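AxyAgu115A (PDB 6NPS) is a family GH115 alpha-glucuronidase that probably removes glucuronic acid side groups from glucuronoxylan hemicelluloses. Local coordinates at residues M3-L7 / R62-L66; A82-D86 / L98-Q104; A20-Q24 / P51-R57. The protein carries 3 engineered substitutions. All blocks are in the same frame, centred on the assembly; numbering follows the deposited sequence.

Interaction 1 of 3, residues M3-L7 / R62-L66; sequences MDFTL and RHAVL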
loop_
_atom_site.group_PDB
_atom_site.type_symbol
_atom_site.label_atom_id
_atom_site.label_comp_id
_atom_site.label_asym_id
_atom_site.label_seq_id
_atom_site.Cartn_x
_atom_site.Cartn_y
_atom_site.Cartn_z
ATOM N N MET A 3 15.431 -76.953 -1.004
ATOM C CA MET A 3 15.058 -76.086 -2.110
ATOM C C MET A 3 14.521 -74.755 -1.575
ATOM O O MET A 3 14.299 -74.582 -0.369
ATOM C CB MET A 3 14.014 -76.760 -2.998
ATOM C CG MET A 3 14.445 -78.084 -3.631
ATOM S SD MET A 3 16.211 -78.184 -4.056
ATOM C CE MET A 3 16.257 -77.569 -5.737
ATOM N N ASP A 4 14.310 -73.810 -2.488
ATOM C CA ASP A 4 13.707 -72.533 -2.118
ATOM C C ASP A 4 12.221 -72.703 -1.788
ATOM O O ASP A 4 11.538 -73.589 -2.301
ATOM C CB ASP A 4 13.838 -71.516 -3.265
ATOM C CG ASP A 4 15.274 -71.043 -3.499
ATOM O OD1 ASP A 4 16.203 -71.435 -2.756
ATOM O OD2 ASP A 4 15.469 -70.264 -4.463
ATOM N N PHE A 5 11.709 -71.824 -0.944
ATOM C CA PHE A 5 10.271 -71.636 -0.892
ATOM C C PHE A 5 9.842 -70.853 -2.127
ATOM O O PHE A 5 10.405 -69.799 -2.419
ATOM C CB PHE A 5 9.892 -70.879 0.369
ATOM C CG PHE A 5 8.446 -70.523 0.447
ATOM C CD1 PHE A 5 7.555 -71.375 1.094
ATOM C CD2 PHE A 5 7.974 -69.314 -0.073
ATOM C CE1 PHE A 5 6.205 -71.051 1.187
ATOM C CE2 PHE A 5 6.624 -68.983 0.024
ATOM C CZ PHE A 5 5.745 -69.860 0.667
ATOM N N THR A 6 8.843 -71.349 -2.841
ATOM C CA THR A 6 8.401 -70.736 -4.084
ATOM C C THR A 6 6.901 -70.491 -4.044
ATOM O O THR A 6 6.141 -71.325 -3.542
ATOM C CB THR A 6 8.729 -71.626 -5.274
ATOM O OG1 THR A 6 10.149 -71.779 -5.369
ATOM C CG2 THR A 6 8.190 -71.016 -6.573
ATOM N N LEU A 7 6.479 -69.349 -4.579
ATOM C CA LEU A 7 5.080 -69.105 -4.882
ATOM C C LEU A 7 4.996 -68.647 -6.331
ATOM O O LEU A 7 5.742 -67.747 -6.739
ATOM C CB LEU A 7 4.501 -68.060 -3.937
ATOM C CG LEU A 7 3.037 -67.661 -4.166
ATOM C CD1 LEU A 7 2.117 -68.891 -4.331
ATOM C CD2 LEU A 7 2.556 -66.789 -3.011
ATOM N N ARG A 62 1.866 -77.917 -1.568
ATOM C CA ARG A 62 3.225 -78.369 -1.267
ATOM C C ARG A 62 4.097 -77.256 -0.678
ATOM O O ARG A 62 4.951 -77.542 0.166
ATOM C CB ARG A 62 3.870 -78.956 -2.520
ATOM C CG ARG A 62 3.182 -80.225 -3.001
ATOM C CD ARG A 62 3.167 -80.298 -4.524
ATOM N NE ARG A 62 1.999 -81.002 -5.057
ATOM C CZ ARG A 62 1.988 -82.258 -5.492
ATOM N NH1 ARG A 62 3.093 -82.986 -5.465
ATOM N NH2 ARG A 62 0.863 -82.782 -5.964
ATOM N N HIS A 63 3.883 -75.992 -1.071
ATOM C CA HIS A 63 4.506 -74.827 -0.432
ATOM C C HIS A 63 3.396 -74.000 0.205
ATOM O O HIS A 63 2.469 -73.558 -0.491
ATOM C CB HIS A 63 5.303 -73.962 -1.426
ATOM C CG HIS A 63 6.460 -74.675 -2.064
ATOM N ND1 HIS A 63 7.485 -74.010 -2.708
ATOM C CD2 HIS A 63 6.759 -75.992 -2.151
ATOM C CE1 HIS A 63 8.355 -74.890 -3.179
ATOM N NE2 HIS A 63 7.938 -76.100 -2.855
ATOM N N ALA A 64 3.495 -73.776 1.515
ATOM C CA ALA A 64 2.381 -73.241 2.278
ATOM C C ALA A 64 2.868 -72.108 3.168
ATOM O O ALA A 64 4.055 -72.011 3.486
ATOM C CB ALA A 64 1.710 -74.355 3.121
ATOM N N VAL A 65 1.938 -71.230 3.551
ATOM C CA VAL A 65 2.204 -70.117 4.453
ATOM C C VAL A 65 1.534 -70.482 5.775
ATOM O O VAL A 65 0.328 -70.749 5.806
ATOM C CB VAL A 65 1.668 -68.786 3.903
ATOM C CG1 VAL A 65 1.786 -67.698 4.960
ATOM C CG2 VAL A 65 2.409 -68.368 2.580
ATOM N N LEU A 66 2.320 -70.558 6.847
ATOM C CA LEU A 66 1.840 -70.985 8.166
ATOM C C LEU A 66 2.086 -69.836 9.132
ATOM O O LEU A 66 3.242 -69.497 9.411
ATOM C CB LEU A 66 2.548 -72.257 8.632
ATOM C CG LEU A 66 2.548 -73.466 7.685
ATOM C CD1 LEU A 66 3.367 -74.635 8.239
ATOM C CD2 LEU A 66 1.136 -73.921 7.406
#
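His63 points its imidazole at the backbone of Thr6. The ring meets it edge-on, and Thr6 N lies close to the ring plane. Thr6 N donates to His63 ND1 at 3.0 Å, with an N-H...N angle of 155°. Thr6 O lies 3.1 Å from the same His63 ND1 and could accept from it, but that bond is weak and bent. One ring nitrogen can serve only one of these bonds at a time. CG of His63 stands anti to its carbonyl carbon (chi1 -62°), which carries the ring across to segment 3-7. His63 CE1 also comes within 3.5 Å of Asp4 O.

Phe5 lies beside the histidine. Its ring presents an edge to Ala64 O, with Phe5 CE1 3.3 Å from that oxygen. Phe5 CZ reaches Val65 CG2 at 4.1 Å, and the two side chains cross at about a right angle. The Phe5 and His63 rings are tilted by 30° but slid apart, so they barely overlap.

Strand 5-8 is held by backbone bonds to strand 152-155, and Ala64 by Lys111 of strand 109-117. Phe5 also packs on Leu113. No backbone-to-backbone bond joins the two segments. A side chain makes the polar link between two different sheets. Because His63 ND1 can accept from Thr6 N or donate to Thr6 O, the state of the ring probably decides which bond forms.

Interaction 2 of 3, residues A82-D86 / L98-Q104; sequences AALID and LFQVVDQ. Engineered in segment 82-86: Ala82 (natural residue Lys), Ala83 (natural residue Glu).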
loop_
_atom_site.group_PDB
_atom_site.type_symbol
_atom_site.label_atom_id
_atom_site.label_comp_id
_atom_site.label_asym_id
_atom_site.label_seq_id
_atom_site.Cartn_x
_atom_site.Cartn_y
_atom_site.Cartn_z
ATOM N N ALA A 82 9.255 -79.841 17.472
ATOM C CA ALA A 82 10.093 -80.610 16.562
ATOM C C ALA A 82 11.393 -79.891 16.232
ATOM O O ALA A 82 12.199 -80.423 15.457
ATOM C CB ALA A 82 9.327 -80.910 15.272
ATOM N N ALA A 83 11.585 -78.684 16.772
ATOM C CA ALA A 83 12.811 -77.914 16.617
ATOM C C ALA A 83 13.007 -77.429 15.180
ATOM O O ALA A 83 14.138 -77.274 14.711
ATOM C CB ALA A 83 14.034 -78.713 17.105
ATOM N N LEU A 84 11.914 -77.184 14.459
ATOM C CA LEU A 84 12.036 -76.532 13.160
ATOM C C LEU A 84 12.066 -75.018 13.281
ATOM O O LEU A 84 12.635 -74.347 12.417
ATOM C CB LEU A 84 10.912 -76.971 12.218
ATOM C CG LEU A 84 10.589 -78.468 12.202
ATOM C CD1 LEU A 84 9.784 -78.765 10.963
ATOM C CD2 LEU A 84 11.851 -79.338 12.214
ATOM N N ILE A 85 11.471 -74.475 14.342
ATOM C CA ILE A 85 11.572 -73.074 14.716
ATOM C C ILE A 85 11.985 -73.033 16.187
ATOM O O ILE A 85 11.921 -74.036 16.907
ATOM C CB ILE A 85 10.254 -72.301 14.503
ATOM C CG1 ILE A 85 9.117 -72.937 15.315
ATOM C CG2 ILE A 85 9.878 -72.224 13.000
ATOM C CD1 ILE A 85 7.778 -72.158 15.217
ATOM N N ASP A 86 12.426 -71.856 16.628
ATOM C CA ASP A 86 12.896 -71.645 18.000
ATOM C C ASP A 86 12.109 -70.467 18.576
ATOM O O ASP A 86 12.529 -69.313 18.495
ATOM C CB ASP A 86 14.406 -71.411 18.039
ATOM C CG ASP A 86 14.919 -71.134 19.440
ATOM O OD1 ASP A 86 14.123 -71.224 20.398
ATOM O OD2 ASP A 86 16.121 -70.830 19.591
ATOM N N LEU A 98 8.841 -63.736 14.002
ATOM C CA LEU A 98 9.775 -64.620 13.322
ATOM C C LEU A 98 9.215 -64.898 11.938
ATOM O O LEU A 98 8.016 -65.163 11.789
ATOM C CB LEU A 98 9.935 -65.924 14.109
ATOM C CG LEU A 98 10.601 -67.117 13.424
ATOM C CD1 LEU A 98 12.129 -66.906 13.316
ATOM C CD2 LEU A 98 10.277 -68.389 14.193
ATOM N N PHE A 99 10.081 -64.827 10.922
ATOM C CA PHE A 99 9.691 -64.957 9.521
ATOM C C PHE A 99 10.716 -65.946 8.967
ATOM O O PHE A 99 11.881 -65.587 8.753
ATOM C CB PHE A 99 9.740 -63.575 8.852
ATOM C CG PHE A 99 9.226 -63.521 7.442
ATOM C CD1 PHE A 99 7.916 -63.113 7.187
ATOM C CD2 PHE A 99 10.087 -63.785 6.371
ATOM C CE1 PHE A 99 7.448 -63.001 5.874
ATOM C CE2 PHE A 99 9.645 -63.688 5.043
ATOM C CZ PHE A 99 8.313 -63.294 4.796
ATOM N N GLN A 100 10.325 -67.208 8.798
ATOM C CA GLN A 100 11.324 -68.240 8.578
ATOM C C GLN A 100 10.789 -69.296 7.625
ATOM O O GLN A 100 9.653 -69.755 7.783
ATOM C CB GLN A 100 11.726 -68.890 9.909
ATOM C CG GLN A 100 12.819 -69.901 9.756
ATOM C CD GLN A 100 13.252 -70.498 11.082
ATOM O OE1 GLN A 100 12.659 -70.215 12.121
ATOM N NE2 GLN A 100 14.283 -71.342 11.046
ATOM N N VAL A 101 11.644 -69.731 6.671
ATOM C CA VAL A 101 11.306 -70.836 5.777
ATOM C C VAL A 101 11.771 -72.119 6.427
ATOM O O VAL A 101 12.878 -72.176 6.988
ATOM C CB VAL A 101 11.940 -70.652 4.382
ATOM C CG1 VAL A 101 11.751 -71.878 3.523
ATOM C CG2 VAL A 101 11.371 -69.418 3.698
ATOM N N VAL A 102 10.935 -73.166 6.354
ATOM C CA VAL A 102 11.201 -74.420 7.047
ATOM C C VAL A 102 10.897 -75.572 6.094
ATOM O O VAL A 102 10.022 -75.485 5.224
ATOM C CB VAL A 102 10.365 -74.545 8.347
ATOM C CG1 VAL A 102 10.798 -73.486 9.398
ATOM C CG2 VAL A 102 8.922 -74.380 8.019
ATOM N N ASP A 103 11.650 -76.650 6.256
ATOM C CA ASP A 103 11.621 -77.789 5.351
ATOM C C ASP A 103 10.728 -78.868 5.954
ATOM O O ASP A 103 10.821 -79.149 7.156
ATOM C CB ASP A 103 13.050 -78.303 5.136
ATOM C CG ASP A 103 13.239 -79.008 3.802
ATOM O OD1 ASP A 103 12.256 -79.169 3.053
ATOM O OD2 ASP A 103 14.387 -79.407 3.500
ATOM N N GLN A 104 9.848 -79.439 5.126
ATOM C CA GLN A 104 9.010 -80.576 5.494
ATOM C C GLN A 104 8.282 -80.412 6.837
ATOM O O GLN A 104 8.345 -81.296 7.691
ATOM C CB GLN A 104 9.838 -81.853 5.501
ATOM C CG GLN A 104 10.550 -82.150 4.189
ATOM C CD GLN A 104 9.619 -82.718 3.129
ATOM O OE1 GLN A 104 8.464 -83.043 3.414
ATOM N NE2 GLN A 104 10.117 -82.838 1.900
HETATM O O HOH W 1 13.625 -70.132 14.765
#
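Ile85 drops its CG2 methyl between Gln100 and Val102. Its CG1 sits between the backbone N and the carbonyl carbon (chi1 58°), which leaves CG2 anti to the carbonyl carbon and aimed at the strand. Ile85 CG2 lies 3.9 Å from Val102 CG1 and 3.5 Å from Gln100 OE1. The branch carbon Ile85 CB rests 3.9 Å from Leu98 CD2. Leu98, Gln100 and Val102 thus offer Ile85 a row of three side chains on one side of strand 97-106. Ile85 also packs on Leu76 and Leu79 of helix 74-81.

Gln100 is stretched out fully, with chi1 -176° and chi2 178°. This takes its amide to the level of the loop. A water donates to Gln100 OE1 at 2.8 Å and accepts from Asp86 N, also at 2.8 Å. Gln100 NE2 faces Leu84 O at a longer 3.7 Å.

Leu84 lies further along, where its carbonyl oxygen meets Val102 CG1 at 3.6 Å. Leu84 CD1 lies 4.0 Å from Asp103 O. The loop enters this contact just after a Schellman motif at the end of helix 74-81, where Ala82 and Ala83 are engineered residues.

No direct hydrogen bond joins the segments. Methyl packing seats the loop on the sheet, and one bridging water satisfies both Asp86 N and Gln100 OE1.

Interaction 3 of 3, residues A20-Q24 / P51-R57; sequences ALFYQ and PEATKDR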
loop_
_atom_site.group_PDB
_atom_site.type_symbol
_atom_site.label_atom_id
_atom_site.label_comp_id
_atom_site.label_asym_id
_atom_site.label_seq_id
_atom_site.Cartn_x
_atom_site.Cartn_y
_atom_site.Cartn_z
ATOM N N ALA A 20 -4.428 -75.513 -0.931
ATOM C CA ALA A 20 -4.587 -74.159 -0.460
ATOM C C ALA A 20 -3.253 -73.604 0.018
ATOM O O ALA A 20 -2.415 -74.321 0.569
ATOM C CB ALA A 20 -5.620 -74.107 0.676
ATOM N N LEU A 21 -3.072 -72.302 -0.189
ATOM C CA LEU A 21 -1.816 -71.652 0.157
ATOM C C LEU A 21 -1.693 -71.394 1.659
ATOM O O LEU A 21 -0.647 -71.670 2.259
ATOM C CB LEU A 21 -1.699 -70.335 -0.602
ATOM C CG LEU A 21 -0.464 -69.531 -0.227
ATOM C CD1 LEU A 21 0.808 -70.342 -0.642
ATOM C CD2 LEU A 21 -0.532 -68.171 -0.908
ATOM N N PHE A 22 -2.735 -70.830 2.271
ATOM C CA PHE A 22 -2.708 -70.405 3.668
ATOM C C PHE A 22 -3.397 -71.445 4.532
ATOM O O PHE A 22 -4.404 -72.037 4.132
ATOM C CB PHE A 22 -3.410 -69.063 3.884
ATOM C CG PHE A 22 -2.593 -67.877 3.464
ATOM C CD1 PHE A 22 -2.472 -67.552 2.136
ATOM C CD2 PHE A 22 -1.939 -67.088 4.407
ATOM C CE1 PHE A 22 -1.741 -66.454 1.732
ATOM C CE2 PHE A 22 -1.187 -65.977 4.006
ATOM C CZ PHE A 22 -1.073 -65.684 2.661
ATOM N N TYR A 23 -2.856 -71.645 5.723
ATOM C CA TYR A 23 -3.427 -72.552 6.701
ATOM C C TYR A 23 -4.150 -71.723 7.751
ATOM O O TYR A 23 -3.659 -70.665 8.153
ATOM C CB TYR A 23 -2.331 -73.392 7.338
ATOM C CG TYR A 23 -2.845 -74.335 8.416
ATOM C CD1 TYR A 23 -3.806 -75.291 8.128
ATOM C CD2 TYR A 23 -2.377 -74.241 9.719
ATOM C CE1 TYR A 23 -4.293 -76.158 9.114
ATOM C CE2 TYR A 23 -2.849 -75.126 10.725
ATOM C CZ TYR A 23 -3.806 -76.065 10.409
ATOM O OH TYR A 23 -4.259 -76.910 11.398
ATOM N N GLN A 24 -5.326 -72.177 8.179
ATOM C CA GLN A 24 -6.148 -71.397 9.095
ATOM C C GLN A 24 -6.424 -72.209 10.358
ATOM O O GLN A 24 -6.799 -73.389 10.274
ATOM C CB GLN A 24 -7.463 -71.006 8.416
ATOM C CG GLN A 24 -8.074 -69.709 8.898
ATOM C CD GLN A 24 -9.183 -69.219 7.968
ATOM O OE1 GLN A 24 -10.305 -69.734 8.006
ATOM N NE2 GLN A 24 -8.867 -68.237 7.119
ATOM N N PRO A 51 -5.594 -66.587 -3.892
ATOM C CA PRO A 51 -5.187 -67.718 -3.047
ATOM C C PRO A 51 -6.300 -68.127 -2.103
ATOM O O PRO A 51 -7.235 -67.372 -1.812
ATOM C CB PRO A 51 -3.994 -67.174 -2.257
ATOM C CG PRO A 51 -4.292 -65.725 -2.135
ATOM C CD PRO A 51 -4.969 -65.332 -3.447
ATOM N N GLU A 52 -6.192 -69.355 -1.605
ATOM C CA GLU A 52 -7.195 -69.896 -0.698
ATOM C C GLU A 52 -6.620 -70.492 0.586
ATOM O O GLU A 52 -5.577 -71.148 0.580
ATOM C CB GLU A 52 -8.052 -70.940 -1.417
ATOM C CG GLU A 52 -9.543 -70.644 -1.391
ATOM C CD GLU A 52 -10.068 -70.421 0.014
ATOM O OE1 GLU A 52 -11.092 -71.040 0.373
ATOM O OE2 GLU A 52 -9.458 -69.626 0.759
ATOM N N ALA A 53 -7.328 -70.247 1.682
ATOM C CA ALA A 53 -6.980 -70.738 3.006
ATOM C C ALA A 53 -7.758 -72.013 3.293
ATOM O O ALA A 53 -8.855 -72.220 2.770
ATOM C CB ALA A 53 -7.284 -69.690 4.094
ATOM N N THR A 54 -7.183 -72.887 4.107
ATOM C CA THR A 54 -7.892 -74.093 4.507
ATOM C C THR A 54 -7.645 -74.370 5.981
ATOM O O THR A 54 -6.612 -73.984 6.533
ATOM C CB THR A 54 -7.483 -75.319 3.690
ATOM O OG1 THR A 54 -8.289 -76.439 4.084
ATOM C CG2 THR A 54 -6.030 -75.648 3.921
ATOM N N LYS A 55 -8.615 -75.028 6.620
ATOM C CA LYS A 55 -8.430 -75.530 7.973
ATOM C C LYS A 55 -7.968 -76.979 8.006
ATOM O O LYS A 55 -7.569 -77.460 9.070
ATOM C CB LYS A 55 -9.730 -75.395 8.772
ATOM C CG LYS A 55 -10.270 -73.986 8.806
ATOM C CD LYS A 55 -11.736 -73.968 9.218
ATOM C CE LYS A 55 -12.489 -72.808 8.566
ATOM N NZ LYS A 55 -13.961 -72.880 8.820
ATOM N N ASP A 56 -8.001 -77.682 6.880
ATOM C CA ASP A 56 -7.588 -79.079 6.810
ATOM C C ASP A 56 -6.137 -79.135 6.346
ATOM O O ASP A 56 -5.804 -78.642 5.256
ATOM C CB ASP A 56 -8.508 -79.856 5.867
ATOM C CG ASP A 56 -8.199 -81.355 5.818
ATOM O OD1 ASP A 56 -7.021 -81.746 5.969
ATOM O OD2 ASP A 56 -9.143 -82.151 5.614
ATOM N N ARG A 57 -5.280 -79.714 7.150
ATOM C CA ARG A 57 -3.888 -79.784 6.789
ATOM C C ARG A 57 -3.588 -80.621 5.562
ATOM O O ARG A 57 -2.609 -80.424 4.907
ATOM C CB ARG A 57 -3.053 -80.251 7.944
ATOM C CG ARG A 57 -2.857 -79.194 8.973
ATOM C CD ARG A 57 -3.093 -79.723 10.347
ATOM N NE ARG A 57 -1.841 -80.083 10.941
ATOM C CZ ARG A 57 -1.345 -79.506 12.006
ATOM N NH1 ARG A 57 -1.993 -78.550 12.570
ATOM N NH2 ARG A 57 -0.214 -79.908 12.494
HETATM O O HOH W 2 -4.354 -71.163 -2.838
HETATM O O HOH W 3 -6.127 -79.224 11.714
HETATM O O HOH W 4 -10.928 -71.194 5.129
#
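Phe22 and Tyr23 run parallel to Ala53 and Thr54: Thr54 N donates to Phe22 O at 2.9 Å, and Gln24 N donates to Thr54 O at 2.8 Å. At the start of the pairing, Glu52 O receives weak bonds from both Leu21 N and Phe22 N, where segment 20-24 turns a corner.

Tyr23 makes an extensive side-chain contact. Its CG lies opposite the backbone N (chi1 178°), and this lays the ring alongside the loop that follows Thr54. Arg57 bends round it, with Arg57 CG 3.4 Å from Tyr23 CE1. The guanidinium stands nearly perpendicular to the ring, at 88°. Tyr23 OH meets the guanidinium edge in its plane, 3.0 Å from Arg57 NH1. The other terminal nitrogen, NH2, forms a salt bridge with Glu78. A water also sits at Tyr23 OH. A leucine in place of Tyr23 has no hydroxyl, so Arg57 NH1 and this water would probably be left without that partner, and the arginine would probably be held mainly through Glu78.

Gln24 and Lys55 lie side by side and point the same way. Gln24 NE2 rests 3.7 Å from Ala53 CB, while a water donates to Gln24 OE1 and, weakly, to Ala53 O. On the Tyr23 side of the pairing, Ala20 CB touches Thr54 CG2 at 3.6 Å. Leu21 CD2 packs on Pro51 CB. Past the strand, Thr54 OG1 accepts from Asp56 N in an ST turn, which shapes the bend leading to Arg57.

The strands belong to a beta-alpha-beta unit with helix 30-47, whose Met40 packs on Phe22 and Pro51. Backbone bonds set the register, while water, amide and guanidinium groups finish the more exposed end.

How the interactions relate
All three contacts lie in the N-terminal part of the chain and are partly buried. Interactions 1 and 3 join directly: Val65 N probably bonds to Leu21 O, and Leu66 and Val65 pack on Tyr23 and Phe22. Interaction 1 touches interaction 2 through Phe5 CB and Val101 CG1, and both reach the sheet of strands 64-69 and 97-106. Interactions 2 and 3 do not meet; their nearest atoms are about 9 Å apart. Apolar packing marks the buried sides: Phe5 and Val65 in interaction 1, Ile85, Leu98 and Val102 in interaction 2, Leu21, Phe22 and Pro51 in interaction 3. Bridging waters serve the more open parts of interactions 2 and 3, the latter having exposed Glu52 and Lys55.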